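Local structure of afamin (Homo sapiens, 6FAK) at residues I274-I278 / S296-D300; F153-L158 / V253-I257; D404-Y408 / Q523-D527; V241-Y245 / D259-V263. The protein carries hydrophobic molecules in body fluids, binds vitamin E and keeps lipidated Wnt proteins soluble and active. All blocks are in the same frame, centred on the assembly; numbering follows the deposited sequence.

Contact 1 (I274-I278 / S296-D300)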
loop_
_atom_site.group_PDB
_atom_site.type_symbol
_atom_site.label_atom_id
_atom_site.label_comp_id
_atom_site.label_asym_id
_atom_site.label_seq_id
_atom_site.Cartn_x
_atom_site.Cartn_y
_atom_site.Cartn_z
ATOM N N ILE A 274 1.043 27.980 -5.631
ATOM C CA ILE A 274 0.676 26.576 -5.353
ATOM C C ILE A 274 0.618 26.346 -3.840
ATOM O O ILE A 274 -0.422 25.949 -3.317
ATOM C CB ILE A 274 1.627 25.517 -6.026
ATOM C CG1 ILE A 274 1.383 25.456 -7.545
ATOM C CG2 ILE A 274 1.428 24.120 -5.426
ATOM C CD1 ILE A 274 2.166 24.407 -8.312
ATOM N N SER A 275 1.739 26.562 -3.151
ATOM C CA SER A 275 1.851 26.223 -1.737
ATOM C C SER A 275 2.663 27.241 -0.949
ATOM O O SER A 275 3.371 28.076 -1.508
ATOM C CB SER A 275 2.481 24.838 -1.584
ATOM O OG SER A 275 2.296 24.305 -0.276
ATOM N N SER A 276 2.503 27.158 0.367
ATOM C CA SER A 276 3.235 27.952 1.334
ATOM C C SER A 276 4.153 27.094 2.220
ATOM O O SER A 276 5.136 27.616 2.745
ATOM C CB SER A 276 2.219 28.698 2.203
ATOM O OG SER A 276 2.827 29.732 2.944
ATOM N N LYS A 277 3.842 25.796 2.368
ATOM C CA LYS A 277 4.463 24.920 3.375
ATOM C C LYS A 277 5.441 23.877 2.793
ATOM O O LYS A 277 5.432 22.716 3.224
ATOM C CB LYS A 277 3.367 24.172 4.152
ATOM C CG LYS A 277 2.359 25.041 4.882
ATOM C CD LYS A 277 1.635 24.214 5.939
ATOM C CE LYS A 277 0.508 24.967 6.619
ATOM N NZ LYS A 277 0.973 26.229 7.249
ATOM N N ILE A 278 6.282 24.278 1.836
ATOM C CA ILE A 278 7.206 23.338 1.160
ATOM C C ILE A 278 8.571 23.958 0.787
ATOM O O ILE A 278 9.193 23.559 -0.204
ATOM C CB ILE A 278 6.542 22.726 -0.115
ATOM C CG1 ILE A 278 6.021 23.838 -1.039
ATOM C CG2 ILE A 278 5.414 21.759 0.252
ATOM C CD1 ILE A 278 5.937 23.440 -2.496
ATOM N N SER A 296 4.977 16.788 3.554
ATOM C CA SER A 296 4.624 18.105 4.079
ATOM C C SER A 296 3.124 18.119 4.382
ATOM O O SER A 296 2.341 17.383 3.763
ATOM C CB SER A 296 5.024 19.227 3.123
ATOM O OG SER A 296 4.267 19.192 1.925
ATOM N N ASN A 297 2.729 18.905 5.377
ATOM C CA ASN A 297 1.314 18.975 5.765
ATOM C C ASN A 297 0.502 19.798 4.754
ATOM O O ASN A 297 1.068 20.475 3.871
ATOM C CB ASN A 297 1.131 19.484 7.213
ATOM C CG ASN A 297 1.832 20.807 7.486
ATOM O OD1 ASN A 297 2.511 21.360 6.621
ATOM N ND2 ASN A 297 1.687 21.308 8.713
ATOM N N LYS A 298 -0.824 19.705 4.879
ATOM C CA LYS A 298 -1.759 20.439 4.018
ATOM C C LYS A 298 -1.597 21.942 4.260
ATOM O O LYS A 298 -1.535 22.393 5.410
ATOM C CB LYS A 298 -3.223 20.022 4.264
ATOM C CG LYS A 298 -3.527 18.528 4.056
ATOM C CD LYS A 298 -5.040 18.244 4.054
ATOM C CE LYS A 298 -5.491 17.202 5.082
ATOM N NZ LYS A 298 -5.449 15.783 4.612
ATOM N N ASP A 299 -1.488 22.700 3.172
ATOM C CA ASP A 299 -1.448 24.163 3.230
ATOM C C ASP A 299 -2.782 24.676 3.799
ATOM O O ASP A 299 -3.809 23.986 3.713
ATOM C CB ASP A 299 -1.176 24.715 1.818
ATOM C CG ASP A 299 -0.921 26.217 1.784
ATOM O OD1 ASP A 299 -1.093 26.911 2.802
ATOM O OD2 ASP A 299 -0.543 26.717 0.708
ATOM N N ASP A 300 -2.754 25.859 4.412
ATOM C CA ASP A 300 -3.969 26.500 4.931
ATOM C C ASP A 300 -4.835 26.891 3.742
ATOM O O ASP A 300 -4.312 27.370 2.728
ATOM C CB ASP A 300 -3.655 27.780 5.729
ATOM C CG ASP A 300 -2.683 27.554 6.884
ATOM O OD1 ASP A 300 -2.281 26.400 7.140
ATOM O OD2 ASP A 300 -2.320 28.559 7.538
HETATM O O HOH W 1 -2.221 25.800 -1.606
#
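K277 has the largest covered area where two loops of the second albumin domain meet. Its side chain starts with chi1 in m, runs through two t torsions and bends at chi4 (m). This course lays CE 3.5 Å from K298 O and sets K277 NZ 3.3 Å from D300 OD1, a salt bridge. On the way K277 CD passes 3.1 Å from N297 OD1. D299 has chi1 in t, and its carboxylate reaches the backbone of 274-278. There S276 N gives a weak hydrogen bond to D299 OD2 (3.1 Å). One water donates to both I274 O (2.5 Å) and D299 OD2 (3.0 Å). S275 OG, with chi1 in t, takes a weak hydrogen bond from K277 N at 3.4 Å. The OG of S296 lies 3.3 Å from I278 CG2 but is hydrogen-bonded to I293 O. Both loops fall largely in the region mapped as the hydrophobic-ligand pocket. Segment 274-278 follows helix 253-268. Segment 296-300 leads from the end of helix 288-295 towards helix 318-324.

Contact 2 (F153-L158 / V253-I257)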
loop_
_atom_site.group_PDB
_atom_site.type_symbol
_atom_site.label_atom_id
_atom_site.label_comp_id
_atom_site.label_asym_id
_atom_site.label_seq_id
_atom_site.Cartn_x
_atom_site.Cartn_y
_atom_site.Cartn_z
ATOM N N PHE A 153 7.946 2.000 -5.169
ATOM C CA PHE A 153 8.537 2.853 -6.220
ATOM C C PHE A 153 9.999 3.174 -5.860
ATOM O O PHE A 153 10.328 3.304 -4.663
ATOM C CB PHE A 153 7.792 4.178 -6.353
ATOM C CG PHE A 153 6.343 4.085 -6.781
ATOM C CD1 PHE A 153 5.741 2.882 -7.222
ATOM C CD2 PHE A 153 5.603 5.246 -6.816
ATOM C CE1 PHE A 153 4.398 2.858 -7.643
ATOM C CE2 PHE A 153 4.260 5.236 -7.231
ATOM C CZ PHE A 153 3.659 4.050 -7.615
ATOM N N ALA A 154 10.846 3.308 -6.893
ATOM C CA ALA A 154 12.298 3.523 -6.697
ATOM C C ALA A 154 12.692 4.692 -5.800
ATOM O O ALA A 154 13.578 4.514 -4.952
ATOM C CB ALA A 154 13.054 3.540 -8.004
ATOM N N PRO A 155 12.070 5.869 -5.980
ATOM C CA PRO A 155 12.425 6.985 -5.110
ATOM C C PRO A 155 12.177 6.656 -3.631
ATOM O O PRO A 155 12.963 7.039 -2.757
ATOM C CB PRO A 155 11.492 8.115 -5.597
ATOM C CG PRO A 155 11.217 7.782 -7.016
ATOM C CD PRO A 155 11.169 6.296 -7.073
ATOM N N THR A 156 11.124 5.888 -3.345
ATOM C CA THR A 156 10.828 5.442 -1.994
ATOM C C THR A 156 11.916 4.494 -1.425
ATOM O O THR A 156 12.429 4.696 -0.300
ATOM C CB THR A 156 9.432 4.809 -1.916
ATOM O OG1 THR A 156 8.482 5.765 -2.412
ATOM C CG2 THR A 156 9.112 4.428 -0.494
ATOM N N LEU A 157 12.272 3.495 -2.219
ATOM C CA LEU A 157 13.260 2.503 -1.841
ATOM C C LEU A 157 14.632 3.125 -1.624
ATOM O O LEU A 157 15.356 2.744 -0.662
ATOM C CB LEU A 157 13.368 1.392 -2.897
ATOM C CG LEU A 157 12.902 -0.023 -2.641
ATOM C CD1 LEU A 157 11.863 -0.192 -1.522
ATOM C CD2 LEU A 157 12.463 -0.712 -3.921
ATOM N N LEU A 158 15.013 4.027 -2.513
ATOM C CA LEU A 158 16.289 4.781 -2.348
ATOM C C LEU A 158 16.305 5.660 -1.072
ATOM O O LEU A 158 17.319 5.756 -0.381
ATOM C CB LEU A 158 16.576 5.640 -3.565
ATOM C CG LEU A 158 16.875 4.918 -4.869
ATOM C CD1 LEU A 158 16.805 5.906 -6.026
ATOM C CD2 LEU A 158 18.215 4.231 -4.861
ATOM N N VAL A 253 11.980 1.699 -13.423
ATOM C CA VAL A 253 12.654 2.467 -12.341
ATOM C C VAL A 253 13.233 3.809 -12.806
ATOM O O VAL A 253 13.046 4.823 -12.141
ATOM C CB VAL A 253 13.707 1.633 -11.589
ATOM C CG1 VAL A 253 13.057 0.435 -10.920
ATOM C CG2 VAL A 253 14.838 1.180 -12.518
ATOM N N VAL A 254 13.887 3.809 -13.968
ATOM C CA VAL A 254 14.419 5.045 -14.574
ATOM C C VAL A 254 13.328 6.081 -14.906
ATOM O O VAL A 254 13.423 7.240 -14.509
ATOM C CB VAL A 254 15.287 4.732 -15.833
ATOM C CG1 VAL A 254 15.749 6.008 -16.510
ATOM C CG2 VAL A 254 16.485 3.889 -15.431
ATOM N N GLN A 255 12.292 5.651 -15.613
ATOM C CA GLN A 255 11.189 6.542 -15.939
ATOM C C GLN A 255 10.476 7.064 -14.683
ATOM O O GLN A 255 10.012 8.212 -14.637
ATOM C CB GLN A 255 10.168 5.834 -16.837
ATOM C CG GLN A 255 9.213 6.784 -17.545
ATOM C CD GLN A 255 9.967 7.760 -18.470
ATOM O OE1 GLN A 255 11.013 7.430 -19.033
ATOM N NE2 GLN A 255 9.483 8.967 -18.543
ATOM N N CYS A 256 10.346 6.198 -13.694
ATOM C CA CYS A 256 9.754 6.567 -12.422
ATOM C C CYS A 256 10.512 7.721 -11.771
ATOM O O CYS A 256 9.895 8.715 -11.352
ATOM C CB CYS A 256 9.676 5.340 -11.495
ATOM S SG CYS A 256 8.851 5.546 -9.900
ATOM N N ILE A 257 11.836 7.566 -11.668
ATOM C CA ILE A 257 12.702 8.606 -11.086
ATOM C C ILE A 257 12.571 9.914 -11.871
ATOM O O ILE A 257 12.321 10.945 -11.262
ATOM C CB ILE A 257 14.194 8.135 -10.927
ATOM C CG1 ILE A 257 14.311 7.102 -9.820
ATOM C CG2 ILE A 257 15.111 9.297 -10.584
ATOM C CD1 ILE A 257 15.523 6.197 -9.911
#
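This is a near-perpendicular helix packing between the first and second domains of the albumin fold. Helix 154-158 and helix 253-257 cross at -88°, with axes 9.9 Å apart. All seven touching residues are buried, and no hydrogen bond links the segments. A154 is the small residue at the crossing. Its methyl points at the other helix and fits between V253 and I257, with A154 CB 4.1 Å from both V253 CB and I257 CD1. The ring of P155 is a broader bump between C256 and I257, and P155 CG lies 4.2 Å from I257 CG1. I257 in turn extends CD1 to 4.1 Å from L158 CD1, so its tip is bordered by A154 and L158. C256 is fixed by its disulfide to C248, which ties helix 253-268 to helix 231-250. F153, at the N-cap position, lies against that disulfide. The sulfur-aromatic contact is oblique: C256 SG sits 4.9 Å from the F153 ring centroid, and 3.7 Å from P155 CD.

Contact 3 (D404-Y408 / Q523-D527)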
loop_
_atom_site.group_PDB
_atom_site.type_symbol
_atom_site.label_atom_id
_atom_site.label_comp_id
_atom_site.label_asym_id
_atom_site.label_seq_id
_atom_site.Cartn_x
_atom_site.Cartn_y
_atom_site.Cartn_z
ATOM N N ASP A 404 -5.251 -5.145 20.431
ATOM C CA ASP A 404 -5.299 -6.587 20.309
ATOM C C ASP A 404 -6.737 -7.114 20.273
ATOM O O ASP A 404 -7.089 -7.917 19.391
ATOM C CB ASP A 404 -4.547 -7.240 21.472
ATOM C CG ASP A 404 -3.051 -7.010 21.439
ATOM O OD1 ASP A 404 -2.492 -6.566 20.449
ATOM O OD2 ASP A 404 -2.407 -7.369 22.428
ATOM N N GLY A 405 -7.563 -6.633 21.195
ATOM C CA GLY A 405 -8.984 -7.030 21.282
ATOM C C GLY A 405 -9.788 -6.706 20.033
ATOM O O GLY A 405 -10.575 -7.526 19.549
ATOM N N LEU A 406 -9.571 -5.516 19.484
ATOM C CA LEU A 406 -10.204 -5.142 18.243
ATOM C C LEU A 406 -9.664 -5.981 17.093
ATOM O O LEU A 406 -10.425 -6.339 16.228
ATOM C CB LEU A 406 -9.988 -3.647 17.893
ATOM C CG LEU A 406 -10.804 -3.129 16.685
ATOM C CD1 LEU A 406 -12.297 -3.435 16.747
ATOM C CD2 LEU A 406 -10.597 -1.637 16.492
ATOM N N LYS A 407 -8.352 -6.224 17.076
ATOM C CA LYS A 407 -7.713 -7.035 16.037
ATOM C C LYS A 407 -8.370 -8.426 15.940
ATOM O O LYS A 407 -8.680 -8.873 14.834
ATOM C CB LYS A 407 -6.211 -7.144 16.254
ATOM C CG LYS A 407 -5.468 -7.895 15.161
ATOM C CD LYS A 407 -3.953 -7.802 15.214
ATOM C CE LYS A 407 -3.309 -8.046 16.583
ATOM N NZ LYS A 407 -3.890 -9.130 17.413
ATOM N N TYR A 408 -8.645 -9.050 17.090
ATOM C CA TYR A 408 -9.230 -10.390 17.123
ATOM C C TYR A 408 -10.612 -10.411 16.496
ATOM O O TYR A 408 -10.966 -11.363 15.764
ATOM C CB TYR A 408 -9.235 -10.916 18.581
ATOM C CG TYR A 408 -7.866 -10.968 19.223
ATOM C CD1 TYR A 408 -6.728 -11.320 18.480
ATOM C CD2 TYR A 408 -7.697 -10.670 20.573
ATOM C CE1 TYR A 408 -5.487 -11.393 19.071
ATOM C CE2 TYR A 408 -6.459 -10.720 21.180
ATOM C CZ TYR A 408 -5.368 -11.084 20.435
ATOM O OH TYR A 408 -4.129 -11.104 20.989
ATOM N N GLN A 523 2.964 -12.098 19.036
ATOM C CA GLN A 523 1.698 -11.562 18.588
ATOM C C GLN A 523 1.231 -12.326 17.322
ATOM O O GLN A 523 0.068 -12.697 17.226
ATOM C CB GLN A 523 1.796 -10.053 18.306
ATOM C CG GLN A 523 0.456 -9.389 17.990
ATOM C CD GLN A 523 -0.548 -9.565 19.125
ATOM O OE1 GLN A 523 -0.352 -9.014 20.211
ATOM N NE2 GLN A 523 -1.604 -10.378 18.897
ATOM N N ARG A 524 2.146 -12.532 16.373
ATOM C CA ARG A 524 1.824 -13.161 15.100
ATOM C C ARG A 524 1.371 -14.624 15.278
ATOM O O ARG A 524 0.435 -15.062 14.618
ATOM C CB ARG A 524 2.975 -13.029 14.079
ATOM C CG ARG A 524 2.537 -13.336 12.644
ATOM C CD ARG A 524 3.428 -12.733 11.553
ATOM N NE ARG A 524 2.891 -11.471 11.045
ATOM C CZ ARG A 524 2.192 -11.279 9.911
ATOM N NH1 ARG A 524 1.905 -12.303 9.077
ATOM N NH2 ARG A 524 1.763 -10.060 9.606
ATOM N N LYS A 525 1.994 -15.337 16.199
ATOM C CA LYS A 525 1.600 -16.706 16.569
ATOM C C LYS A 525 0.198 -16.824 17.128
ATOM O O LYS A 525 -0.557 -17.750 16.779
ATOM C CB LYS A 525 2.595 -17.283 17.585
ATOM C CG LYS A 525 2.059 -18.312 18.604
ATOM C CD LYS A 525 1.741 -19.692 17.993
ATOM C CE LYS A 525 0.643 -20.467 18.747
ATOM N NZ LYS A 525 0.376 -21.829 18.181
ATOM N N THR A 526 -0.137 -15.934 18.049
ATOM C CA THR A 526 -1.507 -15.829 18.558
ATOM C C THR A 526 -2.526 -15.542 17.427
ATOM O O THR A 526 -3.604 -16.154 17.378
ATOM C CB THR A 526 -1.572 -14.730 19.613
ATOM O OG1 THR A 526 -0.723 -15.123 20.697
ATOM C CG2 THR A 526 -3.022 -14.489 20.134
ATOM N N ASP A 527 -2.138 -14.627 16.534
ATOM C CA ASP A 527 -2.980 -14.207 15.427
ATOM C C ASP A 527 -3.229 -15.378 14.465
ATOM O O ASP A 527 -4.358 -15.582 14.009
ATOM C CB ASP A 527 -2.379 -12.996 14.717
ATOM C CG ASP A 527 -2.438 -11.723 15.549
ATOM O OD1 ASP A 527 -2.993 -11.675 16.671
ATOM O OD2 ASP A 527 -1.923 -10.700 15.075
#
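This is a polar helix-helix contact within the third domain of the all-helical albumin fold. It joins the long helix 376-417 to helix 521-536. The two short segments run roughly in the same direction, at 31°, but their axes stay 12.0 Å apart. At that spacing the backbones do not pack closely, and long side chains span the gap. K407 makes the salt bridge of this contact. Its CA-to-CB bond points toward the other helix, and its chi3 and chi4 both lie in p, so the chain curls to bring the ammonium to D527. Both partners of the resulting salt bridge are buried: K407 also touches E431, and D527 touches V427, both of helix 423-440. This third helix therefore covers the charged pair on one flank. Q523 fills the space between D404, K407 and Y408. Y408 adds its ring to the contact. Its hydroxyl end lies against the T526 methyl, with Y408 OH 3.7 Å from T526 CG2, and the same ring meets F549 edge-to-face. The contact is structural packing between two helices of one domain. D527 OD1 accepts a hydrogen bond from K407 NZ at 2.8 Å and also lies at the edge of the Y408 ring, 3.5 Å from Y408 CE1.

Contact 4 (V241-Y245 / D259-V263)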
loop_
_atom_site.group_PDB
_atom_site.type_symbol
_atom_site.label_atom_id
_atom_site.label_comp_id
_atom_site.label_asym_id
_atom_site.label_seq_id
_atom_site.Cartn_x
_atom_site.Cartn_y
_atom_site.Cartn_z
ATOM N N VAL A 241 1.442 13.907 -12.613
ATOM C CA VAL A 241 1.288 12.863 -11.637
ATOM C C VAL A 241 0.786 11.551 -12.257
ATOM O O VAL A 241 1.325 10.481 -11.913
ATOM C CB VAL A 241 0.389 13.298 -10.466
ATOM C CG1 VAL A 241 0.202 12.170 -9.499
ATOM C CG2 VAL A 241 1.016 14.444 -9.712
ATOM N N SER A 242 -0.220 11.623 -13.133
ATOM C CA SER A 242 -0.757 10.433 -13.767
ATOM C C SER A 242 0.315 9.690 -14.607
ATOM O O SER A 242 0.452 8.470 -14.494
ATOM C CB SER A 242 -2.008 10.755 -14.579
ATOM O OG SER A 242 -2.453 9.634 -15.289
ATOM N N SER A 243 1.081 10.427 -15.411
ATOM C CA SER A 243 2.250 9.861 -16.117
ATOM C C SER A 243 3.249 9.230 -15.165
ATOM O O SER A 243 3.735 8.141 -15.427
ATOM C CB SER A 243 2.958 10.957 -16.995
ATOM O OG SER A 243 2.044 11.276 -18.019
ATOM N N ASN A 244 3.526 9.898 -14.049
ATOM C CA ASN A 244 4.394 9.398 -13.015
ATOM C C ASN A 244 3.917 8.043 -12.477
ATOM O O ASN A 244 4.715 7.092 -12.397
ATOM C CB ASN A 244 4.470 10.443 -11.893
ATOM C CG ASN A 244 5.584 10.209 -10.906
ATOM O OD1 ASN A 244 6.419 9.301 -11.045
ATOM N ND2 ASN A 244 5.640 11.098 -9.909
ATOM N N TYR A 245 2.641 7.932 -12.110
ATOM C CA TYR A 245 2.078 6.618 -11.741
ATOM C C TYR A 245 2.109 5.582 -12.878
ATOM O O TYR A 245 2.383 4.447 -12.606
ATOM C CB TYR A 245 0.658 6.705 -11.169
ATOM C CG TYR A 245 0.704 7.080 -9.759
ATOM C CD1 TYR A 245 0.772 6.108 -8.775
ATOM C CD2 TYR A 245 0.699 8.390 -9.381
ATOM C CE1 TYR A 245 0.829 6.458 -7.454
ATOM C CE2 TYR A 245 0.753 8.741 -8.063
ATOM C CZ TYR A 245 0.821 7.755 -7.103
ATOM O OH TYR A 245 0.936 8.096 -5.790
ATOM N N ASP A 259 10.086 10.913 -13.975
ATOM C CA ASP A 259 8.746 11.501 -13.824
ATOM C C ASP A 259 8.502 12.045 -12.426
ATOM O O ASP A 259 7.800 13.041 -12.298
ATOM C CB ASP A 259 7.608 10.534 -14.219
ATOM C CG ASP A 259 7.632 10.160 -15.681
ATOM O OD1 ASP A 259 8.331 10.844 -16.426
ATOM O OD2 ASP A 259 6.957 9.183 -16.095
ATOM N N THR A 260 9.021 11.393 -11.378
ATOM C CA THR A 260 8.906 11.922 -10.028
ATOM C C THR A 260 9.634 13.295 -9.941
ATOM O O THR A 260 9.070 14.265 -9.459
ATOM C CB THR A 260 9.482 10.931 -8.999
ATOM O OG1 THR A 260 8.719 9.711 -9.021
ATOM C CG2 THR A 260 9.458 11.507 -7.561
ATOM N N SER A 261 10.845 13.366 -10.478
ATOM C CA SER A 261 11.588 14.616 -10.506
ATOM C C SER A 261 10.830 15.723 -11.283
ATOM O O SER A 261 10.746 16.872 -10.839
ATOM C CB SER A 261 12.988 14.391 -11.075
ATOM O OG SER A 261 13.597 15.626 -11.330
ATOM N N LYS A 262 10.229 15.371 -12.401
ATOM C CA LYS A 262 9.370 16.320 -13.126
ATOM C C LYS A 262 8.214 16.873 -12.258
ATOM O O LYS A 262 7.957 18.073 -12.262
ATOM C CB LYS A 262 8.813 15.665 -14.388
ATOM C CG LYS A 262 8.036 16.602 -15.323
ATOM C CD LYS A 262 7.674 15.896 -16.623
ATOM C CE LYS A 262 7.139 16.871 -17.664
ATOM N NZ LYS A 262 6.541 16.188 -18.859
ATOM N N VAL A 263 7.495 16.004 -11.547
ATOM C CA VAL A 263 6.405 16.427 -10.692
ATOM C C VAL A 263 6.923 17.437 -9.607
ATOM O O VAL A 263 6.340 18.534 -9.425
ATOM C CB VAL A 263 5.655 15.217 -10.081
ATOM C CG1 VAL A 263 4.747 15.612 -8.944
ATOM C CG2 VAL A 263 4.837 14.466 -11.143
HETATM O O HOH W 2 6.977 7.195 -14.326
#
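N244 reaches across to D259, T260 and V263, and has the largest covered area of any residue in this contact. Its CA-to-CB bond points sideways, but with chi1 in t the amide turns in to the other helix. N244 OD1 lies 3.1 Å from T260 OG1 and 3.6 Å from D259 CB, and N244 ND2 lies 3.7 Å from V263 CG2. The T260 hydroxyl has its main hydrogen-bond partner in C256 O, one turn back in its own helix. V241 and V263 close the apolar end, with V241 CG2 4.0 Å from V263 CG1. At the other end a water lies between N244 O (3.0 Å) and D259 OD2 (2.7 Å). The segments are antiparallel at 162°, with axes 8.9 Å apart. This is a helical hairpin of the second albumin domain, inside the region mapped as its hydrophobic-ligand pocket. Helices 231-250 and 253-268 form its two arms, joined by a short turn and by the C248-C256 disulfide. Helix 216-225 packs on V241, while helix 177-209 packs on Y245.

Along the chain, contact 2 begins in the first domain, and its second segment falls between the two segments of contact 4. Contacts 2 and 4 therefore interlock, and both use helix 253-268. Their centres are 11 Å apart and they touch, with F153 CE2 3.6 Å from Y245 CE1. The hairpin of contact 4 is thus also docked onto domain one. Contact 1 comes next in the same second domain, its centre 19 Å from that of contact 4, without touching it. Contact 4 lies wholly in the hydrophobic-ligand pocket region, contact 1 mostly, and contact 2 with its second segment. Contact 3 comes last, alone in the third domain, with its centre 34 to 39 Å from the other centres.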